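Local coordinates for protein putative phosphatase (Bacteroides thetaiotaomicron, PDB 3KYA) that is a putative phosphatase that binds zinc ions, though its substrate and physiological role are not established, at residues A324-D338 with F346-S359. Numbering follows the deposited sequence.
Sequences AYFGVINNHYFMRSD and FITPYNFVGGYKQS. With EDO (1,2-ethanediol), chain I.
Arg-336 swings its CG anti to the backbone N (chi1 -175°) and runs extended to NE, while Tyr-350 holds its ring between its own N and carbonyl carbon (chi1 59°); the two side chains therefore run alongside each other in the same direction, with Arg-336 CD 3.4 Å from Tyr-350 OH. On its other flank, the same arginine lays CD over one face of the Phe-352 ring, whose CE2 reaches Tyr-325 CZ at 3.4 Å, the two rings inclined by only 23° but so displaced that they scarcely overlap. The guanidinium ends in a salt bridge, Arg-336 NH1 to Asp-338 OD1 (2.8 Å), met from above the carboxylate plane. An ethanediol, probably from the crystallisation liquor, accepts from Tyr-350 OH and donates to Asp-338 OD2, which is also hydrogen-bonded to Tyr-68 of the second subunit. Were Arg-336 cut back to an alanine, Asp-338 would probably lose its charged mate and a gap open between the Tyr-350 and Phe-352 rings. Beneath these side chains, Arg-336 and Tyr-350 exchange two backbone hydrogen bonds, and Phe-334 O accepts from both Phe-352 N (2.9 Å) and Val-353 N (3.2 Å). Farther along, the Tyr-333 ring takes Tyr-356 CA over one face, with the Tyr-356 edge turned to it in an offset edge-to-face pair, while Tyr-333 OH is hydrogen-bonded to Trp-311. At the opposite end, Ser-337 OG donates to Ile-347 O (2.6 Å), in the carbonyl plane. Strand 345-352 forms one edge of a four-stranded antiparallel sheet, paired with 333-340 as a beta hairpin; the doubled acceptor at Phe-334 marks a classic beta bulge, in a blade-like sheet consistent with a beta-propeller.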
loop_
_atom_site.group_PDB
_atom_site.type_symbol
_atom_site.label_atom_id
_atom_site.label_comp_id
_atom_site.label_asym_id
_atom_site.label_seq_id
_atom_site.Cartn_x
_atom_site.Cartn_y
_atom_site.Cartn_z
ATOM N N ALA A 324 -12.269 19.966 -1.629
ATOM C CA ALA A 324 -11.010 20.658 -1.392
ATOM C C ALA A 324 -10.367 20.219 -0.088
ATOM O O ALA A 324 -11.054 19.760 0.832
ATOM C CB ALA A 324 -11.235 22.158 -1.349
ATOM N N TYR A 325 -9.046 20.343 -0.028
ATOM C CA TYR A 325 -8.311 20.129 1.203
ATOM C C TYR A 325 -7.818 21.488 1.708
ATOM O O TYR A 325 -7.345 22.314 0.925
ATOM C CB TYR A 325 -7.109 19.190 1.022
ATOM C CG TYR A 325 -7.420 17.773 0.595
ATOM C CD1 TYR A 325 -8.610 17.145 0.954
ATOM C CD2 TYR A 325 -6.474 17.019 -0.078
ATOM C CE1 TYR A 325 -8.865 15.841 0.588
ATOM C CE2 TYR A 325 -6.725 15.705 -0.443
ATOM C CZ TYR A 325 -7.913 15.122 -0.108
ATOM O OH TYR A 325 -8.153 13.821 -0.484
ATOM N N PHE A 326 -7.949 21.734 3.008
ATOM C CA PHE A 326 -7.433 22.952 3.613
ATOM C C PHE A 326 -6.191 22.553 4.409
ATOM O O PHE A 326 -6.296 21.818 5.399
ATOM C CB PHE A 326 -8.448 23.647 4.540
ATOM C CG PHE A 326 -9.768 23.987 3.892
ATOM C CD1 PHE A 326 -9.868 24.241 2.537
ATOM C CD2 PHE A 326 -10.894 24.152 4.663
ATOM C CE1 PHE A 326 -11.090 24.592 1.960
ATOM C CE2 PHE A 326 -12.113 24.513 4.082
ATOM C CZ PHE A 326 -12.199 24.721 2.733
ATOM N N GLY A 327 -5.023 23.023 3.975
ATOM C CA GLY A 327 -3.763 22.704 4.640
ATOM C C GLY A 327 -3.449 23.716 5.726
ATOM O O GLY A 327 -3.116 24.867 5.417
ATOM N N VAL A 328 -3.553 23.288 6.984
ATOM C CA VAL A 328 -3.315 24.159 8.145
ATOM C C VAL A 328 -1.818 24.122 8.453
ATOM O O VAL A 328 -1.320 23.261 9.167
ATOM C CB VAL A 328 -4.198 23.769 9.355
ATOM C CG1 VAL A 328 -4.092 24.813 10.453
ATOM C CG2 VAL A 328 -5.656 23.637 8.931
ATOM N N ILE A 329 -1.107 25.063 7.831
ATOM C CA ILE A 329 0.344 25.193 7.906
ATOM C C ILE A 329 0.898 25.247 9.328
ATOM O O ILE A 329 1.845 24.526 9.661
ATOM C CB ILE A 329 0.785 26.495 7.162
ATOM C CG1 ILE A 329 0.409 26.434 5.679
ATOM C CG2 ILE A 329 2.286 26.751 7.328
ATOM C CD1 ILE A 329 0.459 27.832 4.993
ATOM N N ASN A 330 0.289 26.076 10.172
ATOM C CA ASN A 330 0.801 26.273 11.526
ATOM C C ASN A 330 0.303 25.281 12.586
ATOM O O ASN A 330 0.801 25.299 13.707
ATOM C CB ASN A 330 0.555 27.724 12.000
ATOM C CG ASN A 330 -0.922 28.064 12.215
ATOM O OD1 ASN A 330 -1.818 27.453 11.647
ATOM N ND2 ASN A 330 -1.167 29.097 13.014
ATOM N N ASN A 331 -0.643 24.410 12.238
ATOM C CA ASN A 331 -1.172 23.443 13.208
ATOM C C ASN A 331 -1.113 21.965 12.791
ATOM O O ASN A 331 -1.662 21.091 13.461
ATOM C CB ASN A 331 -2.554 23.905 13.684
ATOM C CG ASN A 331 -2.454 25.077 14.658
ATOM O OD1 ASN A 331 -1.843 24.954 15.730
ATOM N ND2 ASN A 331 -3.066 26.200 14.309
ATOM N N HIS A 332 -0.430 21.714 11.676
ATOM C CA HIS A 332 0.000 20.381 11.251
ATOM C C HIS A 332 -1.051 19.342 10.850
ATOM O O HIS A 332 -0.899 18.159 11.133
ATOM C CB HIS A 332 0.945 19.837 12.350
ATOM C CG HIS A 332 1.839 20.893 12.921
ATOM N ND1 HIS A 332 2.809 21.529 12.172
ATOM C CD2 HIS A 332 1.871 21.470 14.147
ATOM C CE1 HIS A 332 3.403 22.448 12.916
ATOM N NE2 HIS A 332 2.855 22.429 14.120
ATOM N N TYR A 333 -2.079 19.782 10.129
ATOM C CA TYR A 333 -3.089 18.868 9.590
ATOM C C TYR A 333 -3.828 19.460 8.380
ATOM O O TYR A 333 -3.703 20.650 8.086
ATOM C CB TYR A 333 -4.097 18.430 10.685
ATOM C CG TYR A 333 -5.064 19.511 11.173
ATOM C CD1 TYR A 333 -4.614 20.603 11.901
ATOM C CD2 TYR A 333 -6.432 19.408 10.944
ATOM C CE1 TYR A 333 -5.502 21.587 12.358
ATOM C CE2 TYR A 333 -7.322 20.384 11.393
ATOM C CZ TYR A 333 -6.850 21.465 12.106
ATOM O OH TYR A 333 -7.729 22.432 12.555
ATOM N N PHE A 334 -4.558 18.595 7.675
ATOM C CA PHE A 334 -5.445 18.967 6.582
ATOM C C PHE A 334 -6.898 18.651 6.950
ATOM O O PHE A 334 -7.190 17.605 7.579
ATOM C CB PHE A 334 -5.152 18.195 5.260
ATOM C CG PHE A 334 -3.933 18.648 4.513
ATOM C CD1 PHE A 334 -2.691 18.111 4.797
ATOM C CD2 PHE A 334 -4.041 19.561 3.460
ATOM C CE1 PHE A 334 -1.556 18.538 4.100
ATOM C CE2 PHE A 334 -2.917 19.986 2.775
ATOM C CZ PHE A 334 -1.679 19.459 3.092
HETATM N N MSE A 335 -7.789 19.554 6.555
HETATM C CA MSE A 335 -9.219 19.363 6.655
HETATM C C MSE A 335 -9.742 19.143 5.228
HETATM O O MSE A 335 -9.067 19.493 4.248
HETATM C CB MSE A 335 -9.901 20.570 7.302
HETATM C CG MSE A 335 -9.388 20.916 8.698
HETATM SE SE MSE A 335 -10.390 22.354 9.531
HETATM C CE MSE A 335 -11.993 21.353 9.959
ATOM N N ARG A 336 -10.921 18.540 5.118
ATOM C CA ARG A 336 -11.564 18.292 3.845
ATOM C C ARG A 336 -12.918 18.972 3.835
ATOM O O ARG A 336 -13.648 18.930 4.826
ATOM C CB ARG A 336 -11.730 16.805 3.591
ATOM C CG ARG A 336 -12.297 16.417 2.219
ATOM C CD ARG A 336 -12.386 14.887 2.130
ATOM N NE ARG A 336 -12.804 14.349 0.830
ATOM C CZ ARG A 336 -14.043 14.410 0.354
ATOM N NH1 ARG A 336 -14.988 15.030 1.038
ATOM N NH2 ARG A 336 -14.340 13.878 -0.819
ATOM N N SER A 337 -13.251 19.576 2.699
ATOM C CA SER A 337 -14.524 20.248 2.515
ATOM C C SER A 337 -15.214 19.787 1.220
ATOM O O SER A 337 -14.596 19.806 0.148
ATOM C CB SER A 337 -14.269 21.762 2.497
ATOM O OG SER A 337 -15.430 22.507 2.219
ATOM N N ASP A 338 -16.477 19.372 1.319
ATOM C CA ASP A 338 -17.269 18.991 0.143
ATOM C C ASP A 338 -17.863 20.234 -0.541
ATOM O O ASP A 338 -18.145 21.236 0.115
ATOM C CB ASP A 338 -18.380 18.015 0.518
ATOM C CG ASP A 338 -17.852 16.637 0.848
ATOM O OD1 ASP A 338 -17.316 15.980 -0.077
ATOM O OD2 ASP A 338 -17.965 16.206 2.018
ATOM N N PHE A 346 -18.383 25.736 -1.027
ATOM C CA PHE A 346 -17.879 24.694 -0.148
ATOM C C PHE A 346 -18.693 24.721 1.155
ATOM O O PHE A 346 -19.261 25.761 1.514
ATOM C CB PHE A 346 -16.400 24.905 0.135
ATOM C CG PHE A 346 -15.532 24.538 -1.008
ATOM C CD1 PHE A 346 -15.321 23.204 -1.314
ATOM C CD2 PHE A 346 -14.943 25.517 -1.810
ATOM C CE1 PHE A 346 -14.534 22.844 -2.394
ATOM C CE2 PHE A 346 -14.161 25.165 -2.884
ATOM C CZ PHE A 346 -13.956 23.822 -3.186
ATOM N N ILE A 347 -18.758 23.582 1.844
ATOM C CA ILE A 347 -19.480 23.477 3.115
ATOM C C ILE A 347 -18.483 23.246 4.258
ATOM O O ILE A 347 -17.327 22.874 4.020
ATOM C CB ILE A 347 -20.586 22.380 3.085
ATOM C CG1 ILE A 347 -20.018 20.969 3.048
ATOM C CG2 ILE A 347 -21.507 22.550 1.887
ATOM C CD1 ILE A 347 -21.122 19.913 3.060
ATOM N N THR A 348 -18.936 23.482 5.488
ATOM C CA THR A 348 -18.110 23.346 6.676
ATOM C C THR A 348 -17.188 22.128 6.590
ATOM O O THR A 348 -17.654 21.009 6.398
ATOM C CB THR A 348 -18.979 23.253 7.948
ATOM O OG1 THR A 348 -19.790 24.430 8.039
ATOM C CG2 THR A 348 -18.115 23.143 9.179
ATOM N N PRO A 349 -15.870 22.351 6.715
ATOM C CA PRO A 349 -14.913 21.249 6.606
ATOM C C PRO A 349 -14.783 20.401 7.870
ATOM O O PRO A 349 -15.286 20.767 8.936
ATOM C CB PRO A 349 -13.583 21.971 6.327
ATOM C CG PRO A 349 -13.725 23.255 7.078
ATOM C CD PRO A 349 -15.182 23.652 6.859
ATOM N N TYR A 350 -14.103 19.271 7.727
ATOM C CA TYR A 350 -13.853 18.362 8.836
ATOM C C TYR A 350 -12.405 17.864 8.794
ATOM O O TYR A 350 -11.768 17.858 7.737
ATOM C CB TYR A 350 -14.855 17.193 8.822
ATOM C CG TYR A 350 -14.872 16.328 7.556
ATOM C CD1 TYR A 350 -13.952 15.298 7.379
ATOM C CD2 TYR A 350 -15.832 16.520 6.560
ATOM C CE1 TYR A 350 -13.976 14.493 6.247
ATOM C CE2 TYR A 350 -15.867 15.710 5.421
ATOM C CZ TYR A 350 -14.933 14.707 5.272
ATOM O OH TYR A 350 -14.956 13.895 4.159
ATOM N N ASN A 351 -11.899 17.450 9.953
ATOM C CA ASN A 351 -10.527 16.956 10.049
ATOM C C ASN A 351 -10.355 15.718 9.167
ATOM O O ASN A 351 -11.163 14.804 9.200
ATOM C CB ASN A 351 -10.133 16.690 11.505
ATOM C CG ASN A 351 -10.154 17.952 12.354
ATOM O OD1 ASN A 351 -10.648 18.992 11.925
ATOM N ND2 ASN A 351 -9.638 17.855 13.578
ATOM N N PHE A 352 -9.308 15.722 8.344
ATOM C CA PHE A 352 -9.057 14.642 7.376
ATOM C C PHE A 352 -7.783 13.834 7.661
ATOM O O PHE A 352 -7.870 12.636 7.951
ATOM C CB PHE A 352 -9.066 15.239 5.947
ATOM C CG PHE A 352 -8.822 14.219 4.850
ATOM C CD1 PHE A 352 -9.605 13.073 4.752
ATOM C CD2 PHE A 352 -7.829 14.426 3.900
ATOM C CE1 PHE A 352 -9.371 12.136 3.744
ATOM C CE2 PHE A 352 -7.587 13.486 2.901
ATOM C CZ PHE A 352 -8.363 12.355 2.815
ATOM N N VAL A 353 -6.609 14.458 7.570
ATOM C CA VAL A 353 -5.345 13.762 7.858
ATOM C C VAL A 353 -4.431 14.633 8.709
ATOM O O VAL A 353 -4.436 15.854 8.583
ATOM C CB VAL A 353 -4.585 13.331 6.584
ATOM C CG1 VAL A 353 -5.350 12.231 5.830
ATOM C CG2 VAL A 353 -4.309 14.545 5.685
ATOM N N GLY A 354 -3.647 13.992 9.575
ATOM C CA GLY A 354 -2.749 14.701 10.471
ATOM C C GLY A 354 -3.395 14.924 11.830
ATOM O O GLY A 354 -4.618 14.791 11.978
ATOM N N GLY A 355 -2.563 15.273 12.812
ATOM C CA GLY A 355 -3.003 15.544 14.169
ATOM C C GLY A 355 -3.157 17.018 14.491
ATOM O O GLY A 355 -2.206 17.777 14.425
ATOM N N TYR A 356 -4.387 17.398 14.820
ATOM C CA TYR A 356 -4.760 18.737 15.269
ATOM C C TYR A 356 -3.771 19.278 16.315
ATOM O O TYR A 356 -3.729 18.783 17.438
ATOM C CB TYR A 356 -6.182 18.644 15.865
ATOM C CG TYR A 356 -6.723 19.867 16.573
ATOM C CD1 TYR A 356 -7.340 20.888 15.870
ATOM C CD2 TYR A 356 -6.692 19.958 17.967
ATOM C CE1 TYR A 356 -7.865 22.005 16.525
ATOM C CE2 TYR A 356 -7.211 21.068 18.630
ATOM C CZ TYR A 356 -7.798 22.086 17.903
ATOM O OH TYR A 356 -8.314 23.189 18.544
ATOM N N LYS A 357 -2.981 20.286 15.931
ATOM C CA LYS A 357 -1.993 20.923 16.821
ATOM C C LYS A 357 -0.926 19.959 17.359
ATOM O O LYS A 357 -0.360 20.189 18.435
ATOM C CB LYS A 357 -2.680 21.634 18.007
ATOM C CG LYS A 357 -3.805 22.571 17.607
ATOM C CD LYS A 357 -4.356 23.390 18.773
ATOM C CE LYS A 357 -3.340 24.407 19.275
ATOM N NZ LYS A 357 -3.910 25.400 20.245
ATOM N N GLN A 358 -0.640 18.896 16.616
ATOM C CA GLN A 358 0.344 17.899 17.027
ATOM C C GLN A 358 1.335 17.617 15.902
ATOM O O GLN A 358 1.086 16.772 15.054
ATOM C CB GLN A 358 -0.372 16.606 17.437
ATOM C CG GLN A 358 -1.404 16.816 18.547
ATOM C CD GLN A 358 -2.444 15.704 18.632
ATOM O OE1 GLN A 358 -2.108 14.518 18.764
ATOM N NE2 GLN A 358 -3.729 16.093 18.600
ATOM N N SER A 359 2.459 18.331 15.902
ATOM C CA SER A 359 3.498 18.122 14.904
ATOM C C SER A 359 4.187 16.767 15.072
ATOM O O SER A 359 4.281 16.235 16.181
ATOM C CB SER A 359 4.558 19.223 14.982
ATOM O OG SER A 359 5.240 19.216 16.222
HETATM C C1 EDO I . -18.205 11.889 1.524
HETATM O O1 EDO I . -18.720 12.821 0.573
HETATM C C2 EDO I . -16.966 12.467 2.181
HETATM O O2 EDO I . -17.226 13.770 2.706
HETATM O O HOH W 1 0.297 16.149 12.418
HETATM O O HOH W 2 -10.133 21.314 13.237
HETATM O O HOH W 3 -17.364 19.425 4.088
#